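Local atomic coordinates of ABC-type phosphate transport system, periplasmic component (Lactobacillus brevis, PDB entry 4ECF), a protein that probably binds phosphate as the extracytoplasmic solute-binding component (PstS) of an ABC transporter that imports it across the cytoplasmic membrane. Residues 4-9 / 53-58; 13-18 / 34-39; 91-96 / 113-118; 102-107 / 120-125. All blocks are in the same frame, centred on the assembly; numbering follows the deposited sequence.

Contact 1: residues 4-9 / 53-58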
loop_
_atom_site.group_PDB
_atom_site.type_symbol
_atom_site.label_atom_id
_atom_site.label_comp_id
_atom_site.label_asym_id
_atom_site.label_seq_id
_atom_site.Cartn_x
_atom_site.Cartn_y
_atom_site.Cartn_z
ATOM N N GLU A 4 -20.013 -17.334 13.122
ATOM C CA GLU A 4 -19.507 -16.036 13.539
ATOM C C GLU A 4 -18.943 -15.394 12.315
ATOM O O GLU A 4 -18.107 -15.975 11.635
ATOM C CB GLU A 4 -18.344 -16.158 14.528
ATOM C CG GLU A 4 -18.643 -16.491 15.965
ATOM C CD GLU A 4 -17.337 -16.600 16.747
ATOM O OE1 GLU A 4 -16.491 -17.426 16.373
ATOM O OE2 GLU A 4 -17.142 -15.859 17.722
ATOM N N SER A 5 -19.356 -14.150 12.072
ATOM C CA SER A 5 -18.927 -13.380 10.929
ATOM C C SER A 5 -18.334 -12.049 11.372
ATOM O O SER A 5 -18.782 -11.432 12.335
ATOM C CB SER A 5 -20.089 -13.078 9.990
ATOM O OG SER A 5 -20.687 -14.276 9.532
ATOM N N ILE A 6 -17.325 -11.608 10.646
ATOM C CA ILE A 6 -16.769 -10.243 10.788
ATOM C C ILE A 6 -16.484 -9.679 9.381
ATOM O O ILE A 6 -16.369 -10.425 8.412
ATOM C CB ILE A 6 -15.478 -10.170 11.638
ATOM C CG1 ILE A 6 -14.307 -10.904 10.910
ATOM C CG2 ILE A 6 -15.726 -10.636 13.088
ATOM C CD1 ILE A 6 -12.927 -10.757 11.602
ATOM N N THR A 7 -16.328 -8.351 9.307
ATOM C CA THR A 7 -16.035 -7.630 8.084
ATOM C C THR A 7 -14.882 -6.638 8.287
ATOM O O THR A 7 -14.853 -5.864 9.264
ATOM C CB THR A 7 -17.269 -6.930 7.565
ATOM O OG1 THR A 7 -18.318 -7.892 7.302
ATOM C CG2 THR A 7 -17.009 -6.149 6.284
ATOM N N ALA A 8 -13.896 -6.731 7.388
ATOM C CA ALA A 8 -12.729 -5.842 7.323
ATOM C C ALA A 8 -12.766 -5.116 5.990
ATOM O O ALA A 8 -12.979 -5.753 4.946
ATOM C CB ALA A 8 -11.458 -6.663 7.422
ATOM N N VAL A 9 -12.621 -3.799 6.004
ATOM C CA VAL A 9 -12.649 -3.031 4.765
ATOM C C VAL A 9 -11.513 -1.985 4.745
ATOM O O VAL A 9 -10.998 -1.608 5.795
ATOM C CB VAL A 9 -13.967 -2.293 4.528
ATOM C CG1 VAL A 9 -15.179 -3.209 4.763
ATOM C CG2 VAL A 9 -14.053 -1.027 5.343
ATOM N N VAL A 53 -17.883 -1.313 10.679
ATOM C CA VAL A 53 -17.192 -2.566 10.343
ATOM C C VAL A 53 -16.432 -3.019 11.584
ATOM O O VAL A 53 -16.343 -2.281 12.550
ATOM C CB VAL A 53 -16.156 -2.355 9.201
ATOM C CG1 VAL A 53 -16.814 -1.928 7.859
ATOM C CG2 VAL A 53 -15.079 -1.336 9.580
ATOM N N GLN A 54 -15.877 -4.227 11.535
ATOM C CA GLN A 54 -15.106 -4.730 12.673
ATOM C C GLN A 54 -13.622 -4.321 12.606
ATOM O O GLN A 54 -12.958 -4.229 13.620
ATOM C CB GLN A 54 -15.244 -6.236 12.762
ATOM C CG GLN A 54 -16.604 -6.692 13.329
ATOM C CD GLN A 54 -17.744 -6.373 12.380
ATOM O OE1 GLN A 54 -17.720 -6.761 11.217
ATOM N NE2 GLN A 54 -18.734 -5.598 12.862
ATOM N N ILE A 55 -13.068 -4.278 11.398
ATOM C CA ILE A 55 -11.635 -3.957 11.146
ATOM C C ILE A 55 -11.538 -2.943 10.023
ATOM O O ILE A 55 -12.142 -3.118 8.983
ATOM C CB ILE A 55 -10.825 -5.213 10.763
ATOM C CG1 ILE A 55 -10.862 -6.217 11.899
ATOM C CG2 ILE A 55 -9.382 -4.822 10.401
ATOM C CD1 ILE A 55 -10.135 -7.522 11.625
ATOM N N GLY A 56 -10.760 -1.875 10.267
ATOM C CA GLY A 56 -10.382 -0.912 9.246
ATOM C C GLY A 56 -8.972 -1.196 8.800
ATOM O O GLY A 56 -8.021 -1.170 9.600
ATOM N N ASN A 57 -8.814 -1.538 7.540
ATOM C CA ASN A 57 -7.515 -1.861 6.950
ATOM C C ASN A 57 -6.878 -0.574 6.462
ATOM O O ASN A 57 -7.485 0.119 5.628
ATOM C CB ASN A 57 -7.739 -2.801 5.762
ATOM C CG ASN A 57 -8.335 -4.162 6.135
ATOM O OD1 ASN A 57 -8.333 -4.594 7.307
ATOM N ND2 ASN A 57 -8.857 -4.841 5.133
ATOM N N SER A 58 -5.668 -0.274 6.928
ATOM C CA SER A 58 -5.051 1.016 6.651
ATOM C C SER A 58 -3.538 0.887 6.400
ATOM O O SER A 58 -2.839 0.169 7.130
ATOM C CB SER A 58 -5.273 1.942 7.823
ATOM O OG SER A 58 -4.648 3.221 7.677
#

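Contact 2: residues 13-18 / 34-39. With PO4 (phosphate ion), chain B.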
loop_
_atom_site.group_PDB
_atom_site.type_symbol
_atom_site.label_atom_id
_atom_site.label_comp_id
_atom_site.label_asym_id
_atom_site.label_seq_id
_atom_site.Cartn_x
_atom_site.Cartn_y
_atom_site.Cartn_z
ATOM N N ALA A 13 -3.981 -1.912 -0.854
ATOM C CA ALA A 13 -2.637 -2.464 -0.726
ATOM C C ALA A 13 -2.582 -3.679 0.220
ATOM O O ALA A 13 -1.825 -4.632 -0.003
ATOM C CB ALA A 13 -1.654 -1.410 -0.246
ATOM N N LEU A 14 -3.426 -3.653 1.260
ATOM C CA LEU A 14 -3.422 -4.643 2.319
ATOM C C LEU A 14 -4.461 -5.760 2.024
ATOM O O LEU A 14 -4.376 -6.879 2.531
ATOM C CB LEU A 14 -3.761 -3.944 3.626
ATOM C CG LEU A 14 -3.669 -4.717 4.938
ATOM C CD1 LEU A 14 -2.460 -5.659 5.052
ATOM C CD2 LEU A 14 -3.781 -3.731 6.109
ATOM N N GLN A 15 -5.381 -5.455 1.126
ATOM C CA GLN A 15 -6.484 -6.327 0.822
ATOM C C GLN A 15 -6.024 -7.756 0.485
ATOM O O GLN A 15 -6.627 -8.740 0.953
ATOM C CB GLN A 15 -7.320 -5.738 -0.300
ATOM C CG GLN A 15 -8.631 -6.480 -0.524
ATOM C CD GLN A 15 -9.518 -5.802 -1.548
ATOM O OE1 GLN A 15 -9.287 -4.653 -1.935
ATOM N NE2 GLN A 15 -10.573 -6.512 -1.967
ATOM N N PRO A 16 -4.976 -7.913 -0.336
ATOM C CA PRO A 16 -4.610 -9.305 -0.694
ATOM C C PRO A 16 -4.191 -10.132 0.516
ATOM O O PRO A 16 -4.504 -11.337 0.588
ATOM C CB PRO A 16 -3.432 -9.112 -1.682
ATOM C CG PRO A 16 -3.607 -7.715 -2.222
ATOM C CD PRO A 16 -4.193 -6.919 -1.105
ATOM N N LEU A 17 -3.459 -9.527 1.435
ATOM C CA LEU A 17 -3.045 -10.261 2.648
ATOM C C LEU A 17 -4.266 -10.595 3.555
ATOM O O LEU A 17 -4.384 -11.722 4.103
ATOM C CB LEU A 17 -2.020 -9.462 3.455
ATOM C CG LEU A 17 -1.590 -10.041 4.795
ATOM C CD1 LEU A 17 -1.040 -11.466 4.617
ATOM C CD2 LEU A 17 -0.559 -9.114 5.468
ATOM N N VAL A 18 -5.168 -9.644 3.717
ATOM C CA VAL A 18 -6.369 -9.859 4.544
ATOM C C VAL A 18 -7.275 -10.933 3.934
ATOM O O VAL A 18 -7.783 -11.806 4.615
ATOM C CB VAL A 18 -7.092 -8.538 4.907
ATOM C CG1 VAL A 18 -8.288 -8.862 5.787
ATOM C CG2 VAL A 18 -6.126 -7.572 5.609
ATOM N N ILE A 34 -15.208 -14.466 7.240
ATOM C CA ILE A 34 -14.495 -13.204 7.247
ATOM C C ILE A 34 -14.688 -12.571 5.883
ATOM O O ILE A 34 -14.179 -13.068 4.872
ATOM C CB ILE A 34 -12.984 -13.392 7.570
ATOM C CG1 ILE A 34 -12.850 -14.080 8.956
ATOM C CG2 ILE A 34 -12.236 -12.055 7.496
ATOM C CD1 ILE A 34 -11.420 -14.458 9.274
ATOM N N ASN A 35 -15.359 -11.420 5.885
ATOM C CA ASN A 35 -15.702 -10.702 4.670
ATOM C C ASN A 35 -14.722 -9.572 4.525
ATOM O O ASN A 35 -14.508 -8.838 5.458
ATOM C CB ASN A 35 -17.096 -10.148 4.813
ATOM C CG ASN A 35 -18.111 -11.229 5.004
ATOM O OD1 ASN A 35 -18.391 -11.979 4.084
ATOM N ND2 ASN A 35 -18.622 -11.359 6.230
ATOM N N VAL A 36 -14.111 -9.439 3.349
ATOM C CA VAL A 36 -13.066 -8.431 3.135
ATOM C C VAL A 36 -13.485 -7.572 1.947
ATOM O O VAL A 36 -13.935 -8.091 0.903
ATOM C CB VAL A 36 -11.701 -9.094 2.841
ATOM C CG1 VAL A 36 -10.615 -8.047 2.809
ATOM C CG2 VAL A 36 -11.362 -10.138 3.906
ATOM N N GLN A 37 -13.395 -6.268 2.127
ATOM C CA GLN A 37 -13.627 -5.328 1.028
ATOM C C GLN A 37 -12.445 -4.386 0.882
ATOM O O GLN A 37 -11.645 -4.202 1.796
ATOM C CB GLN A 37 -14.850 -4.448 1.302
ATOM C CG GLN A 37 -16.159 -5.200 1.517
ATOM C CD GLN A 37 -17.323 -4.285 1.916
ATOM O OE1 GLN A 37 -17.267 -3.038 1.780
ATOM N NE2 GLN A 37 -18.401 -4.897 2.374
ATOM N N GLY A 38 -12.396 -3.741 -0.287
ATOM C CA GLY A 38 -11.463 -2.641 -0.539
ATOM C C GLY A 38 -12.058 -1.308 -0.128
ATOM O O GLY A 38 -12.708 -1.201 0.941
ATOM N N GLY A 39 -11.879 -0.290 -0.978
ATOM C CA GLY A 39 -12.321 1.075 -0.691
ATOM C C GLY A 39 -11.239 2.103 -0.438
ATOM O O GLY A 39 -11.469 3.312 -0.568
HETATM P P PO4 B . -4.815 2.130 -0.574
HETATM O O1 PO4 B . -3.930 2.908 -1.540
HETATM O O2 PO4 B . -5.228 2.917 0.616
HETATM O O3 PO4 B . -5.995 1.503 -1.265
HETATM O O4 PO4 B . -3.982 0.867 -0.037
#

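Contact 3: residues 91-96 / 113-118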
loop_
_atom_site.group_PDB
_atom_site.type_symbol
_atom_site.label_atom_id
_atom_site.label_comp_id
_atom_site.label_asym_id
_atom_site.label_seq_id
_atom_site.Cartn_x
_atom_site.Cartn_y
_atom_site.Cartn_z
ATOM N N VAL A 91 7.343 2.427 -22.410
ATOM C CA VAL A 91 7.775 3.839 -22.248
ATOM C C VAL A 91 9.282 4.030 -22.486
ATOM O O VAL A 91 9.734 5.166 -22.664
ATOM C CB VAL A 91 7.348 4.498 -20.917
ATOM C CG1 VAL A 91 5.844 4.324 -20.670
ATOM C CG2 VAL A 91 8.166 4.017 -19.723
ATOM N N GLY A 92 10.043 2.932 -22.467
ATOM C CA GLY A 92 11.471 2.978 -22.806
ATOM C C GLY A 92 12.432 3.311 -21.669
ATOM O O GLY A 92 13.573 3.674 -21.945
ATOM N N VAL A 93 11.962 3.244 -20.417
ATOM C CA VAL A 93 12.823 3.429 -19.253
ATOM C C VAL A 93 12.473 2.445 -18.157
ATOM O O VAL A 93 11.318 1.979 -18.022
ATOM C CB VAL A 93 12.793 4.857 -18.663
ATOM C CG1 VAL A 93 13.026 5.908 -19.758
ATOM C CG2 VAL A 93 11.482 5.093 -17.968
ATOM N N LYS A 94 13.490 2.153 -17.360
ATOM C CA LYS A 94 13.407 1.248 -16.231
ATOM C C LYS A 94 13.852 1.877 -14.913
ATOM O O LYS A 94 13.768 1.237 -13.860
ATOM C CB LYS A 94 14.244 -0.013 -16.521
ATOM C CG LYS A 94 13.647 -0.855 -17.644
ATOM C CD LYS A 94 14.200 -2.261 -17.698
ATOM C CE LYS A 94 13.695 -2.956 -18.960
ATOM N NZ LYS A 94 13.300 -4.366 -18.691
ATOM N N ASN A 95 14.289 3.134 -14.970
ATOM C CA ASN A 95 14.828 3.845 -13.828
ATOM C C ASN A 95 14.533 5.322 -13.994
ATOM O O ASN A 95 14.490 5.810 -15.123
ATOM C CB ASN A 95 16.345 3.691 -13.711
ATOM C CG ASN A 95 16.926 4.450 -12.522
ATOM O OD1 ASN A 95 16.751 4.045 -11.358
ATOM N ND2 ASN A 95 17.563 5.625 -12.819
ATOM N N LEU A 96 14.292 5.986 -12.864
ATOM C CA LEU A 96 14.263 7.470 -12.783
ATOM C C LEU A 96 15.016 7.930 -11.554
ATOM O O LEU A 96 15.066 7.206 -10.553
ATOM C CB LEU A 96 12.817 7.989 -12.687
ATOM C CG LEU A 96 11.922 7.775 -13.902
ATOM C CD1 LEU A 96 10.473 8.123 -13.515
ATOM C CD2 LEU A 96 12.320 8.532 -15.150
ATOM N N LYS A 113 10.857 10.983 -23.703
ATOM C CA LYS A 113 12.152 11.198 -24.309
ATOM C C LYS A 113 13.051 12.101 -23.451
ATOM O O LYS A 113 14.268 12.047 -23.560
ATOM C CB LYS A 113 11.989 11.827 -25.707
ATOM C CG LYS A 113 13.320 11.963 -26.462
ATOM C CD LYS A 113 13.121 12.526 -27.858
ATOM C CE LYS A 113 14.445 12.693 -28.603
ATOM N NZ LYS A 113 14.250 13.305 -29.951
ATOM N N GLU A 114 12.432 12.930 -22.615
ATOM C CA GLU A 114 13.141 13.854 -21.752
ATOM C C GLU A 114 13.938 13.118 -20.674
ATOM O O GLU A 114 14.842 13.706 -20.068
ATOM C CB GLU A 114 12.165 14.820 -21.077
ATOM C CG GLU A 114 11.429 15.715 -22.072
ATOM C CD GLU A 114 10.456 16.659 -21.389
ATOM O OE1 GLU A 114 10.947 17.567 -20.691
ATOM O OE2 GLU A 114 9.206 16.506 -21.535
ATOM N N VAL A 115 13.622 11.853 -20.450
ATOM C CA VAL A 115 14.302 11.075 -19.439
ATOM C C VAL A 115 14.934 9.823 -20.072
ATOM O O VAL A 115 15.227 8.865 -19.394
ATOM C CB VAL A 115 13.392 10.707 -18.244
ATOM C CG1 VAL A 115 12.965 11.926 -17.470
ATOM C CG2 VAL A 115 12.151 9.909 -18.678
ATOM N N GLY A 116 15.177 9.879 -21.380
ATOM C CA GLY A 116 15.892 8.819 -22.109
ATOM C C GLY A 116 15.009 7.722 -22.669
ATOM O O GLY A 116 15.510 6.684 -23.108
ATOM N N GLY A 117 13.693 7.915 -22.619
ATOM C CA GLY A 117 12.747 6.920 -23.098
ATOM C C GLY A 117 12.269 7.212 -24.508
ATOM O O GLY A 117 12.891 7.980 -25.228
ATOM N N ALA A 118 11.174 6.562 -24.891
ATOM C CA ALA A 118 10.577 6.717 -26.231
ATOM C C ALA A 118 9.999 8.111 -26.376
ATOM O O ALA A 118 9.632 8.721 -25.387
ATOM C CB ALA A 118 9.482 5.677 -26.423
#

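Contact 4: residues 102-107 / 120-125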
loop_
_atom_site.group_PDB
_atom_site.type_symbol
_atom_site.label_atom_id
_atom_site.label_comp_id
_atom_site.label_asym_id
_atom_site.label_seq_id
_atom_site.Cartn_x
_atom_site.Cartn_y
_atom_site.Cartn_z
ATOM N N ILE A 102 9.822 13.492 -9.631
ATOM C CA ILE A 102 9.072 14.646 -9.133
ATOM C C ILE A 102 8.629 15.490 -10.319
ATOM O O ILE A 102 7.484 15.885 -10.424
ATOM C CB ILE A 102 9.893 15.472 -8.165
ATOM C CG1 ILE A 102 10.022 14.749 -6.828
ATOM C CG2 ILE A 102 9.253 16.843 -7.923
ATOM C CD1 ILE A 102 11.099 15.280 -5.899
ATOM N N LYS A 103 9.552 15.723 -11.235
ATOM C CA LYS A 103 9.261 16.548 -12.408
ATOM C C LYS A 103 8.185 15.897 -13.246
ATOM O O LYS A 103 7.403 16.603 -13.873
ATOM C CB LYS A 103 10.514 16.843 -13.233
ATOM C CG LYS A 103 11.441 17.864 -12.566
ATOM C CD LYS A 103 12.644 18.118 -13.462
ATOM C CE LYS A 103 13.451 19.308 -13.018
ATOM N NZ LYS A 103 14.505 19.540 -14.045
ATOM N N ILE A 104 8.166 14.573 -13.333
ATOM C CA ILE A 104 7.081 13.907 -14.080
ATOM C C ILE A 104 5.731 14.083 -13.403
ATOM O O ILE A 104 4.746 14.454 -14.048
ATOM C CB ILE A 104 7.424 12.417 -14.367
ATOM C CG1 ILE A 104 8.552 12.381 -15.418
ATOM C CG2 ILE A 104 6.177 11.601 -14.783
ATOM C CD1 ILE A 104 9.159 11.019 -15.699
ATOM N N PHE A 105 5.664 13.803 -12.112
ATOM C CA PHE A 105 4.376 13.877 -11.394
ATOM C C PHE A 105 3.854 15.307 -11.203
ATOM O O PHE A 105 2.644 15.496 -11.061
ATOM C CB PHE A 105 4.433 13.076 -10.087
ATOM C CG PHE A 105 4.066 11.620 -10.276
ATOM C CD1 PHE A 105 2.741 11.225 -10.221
ATOM C CD2 PHE A 105 5.015 10.677 -10.634
ATOM C CE1 PHE A 105 2.383 9.884 -10.434
ATOM C CE2 PHE A 105 4.676 9.354 -10.850
ATOM C CZ PHE A 105 3.345 8.962 -10.769
ATOM N N THR A 106 4.750 16.292 -11.220
ATOM C CA THR A 106 4.326 17.686 -11.199
ATOM C C THR A 106 3.997 18.260 -12.558
ATOM O O THR A 106 3.562 19.438 -12.646
ATOM C CB THR A 106 5.342 18.579 -10.489
ATOM O OG1 THR A 106 6.546 18.544 -11.225
ATOM C CG2 THR A 106 5.529 18.113 -9.032
ATOM N N GLY A 107 4.277 17.526 -13.642
ATOM C CA GLY A 107 3.996 18.015 -14.994
ATOM C C GLY A 107 5.079 18.850 -15.649
ATOM O O GLY A 107 4.864 19.431 -16.712
ATOM N N GLN A 120 7.089 9.803 -26.557
ATOM C CA GLN A 120 5.731 9.427 -26.184
ATOM C C GLN A 120 5.282 10.368 -25.068
ATOM O O GLN A 120 6.005 10.526 -24.044
ATOM C CB GLN A 120 5.728 7.954 -25.665
ATOM C CG GLN A 120 4.578 7.536 -24.754
ATOM C CD GLN A 120 3.270 7.326 -25.504
ATOM O OE1 GLN A 120 3.223 6.498 -26.406
ATOM N NE2 GLN A 120 2.194 8.070 -25.130
ATOM N N SER A 121 4.093 10.950 -25.216
ATOM C CA SER A 121 3.562 11.788 -24.153
ATOM C C SER A 121 3.311 10.948 -22.904
ATOM O O SER A 121 2.825 9.807 -22.989
ATOM C CB SER A 121 2.282 12.493 -24.618
ATOM O OG SER A 121 1.747 13.258 -23.563
ATOM N N ILE A 122 3.641 11.507 -21.741
ATOM C CA ILE A 122 3.430 10.849 -20.452
ATOM C C ILE A 122 1.961 10.979 -20.047
ATOM O O ILE A 122 1.358 12.055 -20.241
ATOM C CB ILE A 122 4.320 11.462 -19.368
ATOM C CG1 ILE A 122 5.786 11.332 -19.769
ATOM C CG2 ILE A 122 3.977 10.869 -17.986
ATOM C CD1 ILE A 122 6.774 11.927 -18.768
ATOM N N VAL A 123 1.378 9.897 -19.525
ATOM C CA VAL A 123 0.036 9.928 -18.986
ATOM C C VAL A 123 0.111 9.576 -17.521
ATOM O O VAL A 123 0.366 8.402 -17.169
ATOM C CB VAL A 123 -0.886 8.894 -19.701
ATOM C CG1 VAL A 123 -2.285 8.895 -19.086
ATOM C CG2 VAL A 123 -0.939 9.160 -21.204
ATOM N N LEU A 124 -0.118 10.567 -16.663
ATOM C CA LEU A 124 -0.127 10.328 -15.224
ATOM C C LEU A 124 -1.424 9.641 -14.853
ATOM O O LEU A 124 -2.519 10.046 -15.288
ATOM C CB LEU A 124 0.008 11.655 -14.438
ATOM C CG LEU A 124 1.274 12.465 -14.693
ATOM C CD1 LEU A 124 1.182 13.785 -13.933
ATOM C CD2 LEU A 124 2.539 11.688 -14.354
ATOM N N ILE A 125 -1.295 8.594 -14.041
ATOM C CA ILE A 125 -2.448 7.926 -13.442
ATOM C C ILE A 125 -2.298 8.014 -11.927
ATOM O O ILE A 125 -1.281 7.614 -11.379
ATOM C CB ILE A 125 -2.533 6.449 -13.901
ATOM C CG1 ILE A 125 -2.512 6.344 -15.435
ATOM C CG2 ILE A 125 -3.761 5.772 -13.298
ATOM C CD1 ILE A 125 -3.751 6.846 -16.113
#

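Contact 1: residues 4-9 / 53-58
Ile6 lies against the aliphatic part of Gln54, its CB and CG2 both 4.0 Å from Gln54 CG, and the two side chains cross obliquely. At Thr7 the main chain is held through both its polar atoms. Thr7 N gives its hydrogen to Gln54 OE1 at 2.8 Å, in the plane of that carbonyl but bent at the hydrogen (142°). Gln54 is folded at chi2 (68°), which turns CD back beside the strand. Thr7 O accepts from Gln54 N at 3.0 Å and from Ile55 N at 3.2 Å. An alanine in place of Gln54 would probably leave Thr7 N without this acceptor and open a gap where Gln54 CG lay against Ile6 CG2. The pairing is parallel, and strand 4-10 is flanked by strands 55-58 and 32-39, as in the sheet of a periplasmic-binding-protein lobe. Next along, Ala8 CB packs on Ile55 CB at 3.7 Å; Asn57 OD1 also borders Ala8 CB and is buried with no polar partner in the model. Val9 N bonds to Ile55 O, and Val9 O takes Asn57 N at 2.8 Å in a nearly straight bond (175°). Val9 CG1 meets Val53 CG1 at 3.7 Å.

Contact 2: residues 13-18 / 34-39
Val18 and Val36 form the apolar part of a helix-on-strand contact within the beta-alpha-beta unit made of strand 4-10, helix 15-28 and strand 32-39. Their side chains meet at a slant. Val18 CG1 stands anti to its backbone N (chi1 -178°) and approaches both branches of Val36, at 3.8 Å from Val36 CG2 and 3.9 Å from Val36 CG1, so one methyl of the helix rests on the fork of the strand residue.

Gln15 is oriented differently. Its CG is also anti to the backbone N (chi1 -170°) and the chain runs on extended and passes alongside Val36, the two side chains pointing opposite ways; they touch loosely, with Gln15 CG 4.2 Å from Val36 CG1. The amide thereby reaches the main chain of Gln37 and Gly38, where Gln15 OE1 comes to 3.3 Å from Gly38 CA. A beta carbon at Gly38 would collide with that oxygen, so the glycine makes room for the amide. Gln15 NE2 is hydrogen-bonded to Glu19 OE2, one turn further along the same helix.

Just ahead of the helix lies a bound phosphate ion, also held by Thr12, Thr41, Arg127, Ser131, Gly132 and Thr133, consistent with the substrate site of a phosphate-binding protein. Ala13 N donates to phosphate O4 at 2.9 Å, with an N-H...O angle of 163°.

Contact 3: residues 91-96 / 113-118
Val93 holds CG1 anti to its own carbonyl carbon (chi1 -51°), which sets that methyl against the main chain of Gly117, with Val93 CG1 3.5 Å from Gly117 CA. Leu96 likewise has CG anti to its carbonyl carbon (chi1 -66°); beyond CG, Leu96 CD2 lies 3.8 Å from Val115 CG2. These contacts join two irregular pieces of the periplasmic-binding-protein fold: the approach to the short strand 95-96, and the turn following the 3-10 segment 113-114, in the loop that links helix 98-105 to strand 123-127.

The apolar patch centres on Val115. The Leu96 and Val115 side chains meet at a slant, and Leu96 CD2 lies 3.9 Å from Val115 CB as well as near Val115 CG2, while Val93 CG1 is more distant from Val115 CG2, at 4.2 Å. Trp112 borders both Val91 and Val93, and Leu101 and Ile104 of helix 98-105 touch Leu96.

Glycines allow the backbones to close up. Gly92 CA and Gly117 CA are only 4.2 Å apart, and a beta carbon on Gly117 would collide with both Val91 O and Val93 CG1. Gly92 and Gly116 both have positive phi, a conformation that a side chain would crowd against the preceding carbonyl oxygen. Gly117 CA also makes CA-H...O contacts with Val91 O and Gly92 O, each 3.5 Å long. The conventional bond between the segments runs from Ala118 N to Val91 O, 3.0 Å long and nearly straight at the hydrogen (164°), with the donor above the plane of the Val91 carbonyl.

Contact 4: residues 102-107 / 120-125
Phe105 and Leu124 bring the end of helix 98-105 over strand 123-127, their CA atoms 6.9 Å apart, and the helix finishes in a Schellman motif at Gly107, whose N bonds back to Ile104 O at 3.1 Å. Leu124 has the largest share of the contact. Its CD2 stands over the centre of the Phe105 ring, 4.2 Å from the centroid and 12° off the ring normal, a CH-pi arrangement. The same methyl also lies 3.7 Å from Ile104 CG2, so it fills the angle between the two helix side chains. The other branch meets the backbone: Leu124 CD1 is 3.6 Å from Phe105 O and equally near Ile104 O. One residue back on the helix, Ile104 crosses Ile122 at about a right angle, with Ile104 CG1 3.8 Å from Ile122 CD1. An alanine in place of Leu124 would probably leave that face of the Phe105 ring without its methyl partner and open a gap beside Ile104 CG2. Phe137 meets the Phe105 ring edge-to-face, and Ile170 of strand 169-174 touches Ile104, Phe105, Ile122 and Leu124. Side chain meets side chain through carbon alone, and Leu124 offers only methyls to the helix carbonyl oxygens, so shape and van der Waals contact seat the helix end on the strand.

From the N terminus, strand 4-10 leads into helix 15-28 and strand 32-39, where contact 2 closes a short loop. That loop is nested inside the longer one closed by contact 1, when strand 55-58 comes back beside strand 4-10. The two contacts touch along the neighbouring strands 4-10 and 32-39. Contacts 3 and 4 follow in series, on the opposite side of the chain's centre, with about 36 Å between the centres of contacts 1 and 4. Their segments alternate along the chain, so these loops cross. Contact 4 ties helix 98-105 to strand 123-127, contact 3 the approach to strand 95-96 to the loop between them, and Ile104, touching Leu96 and Val115, joins the two.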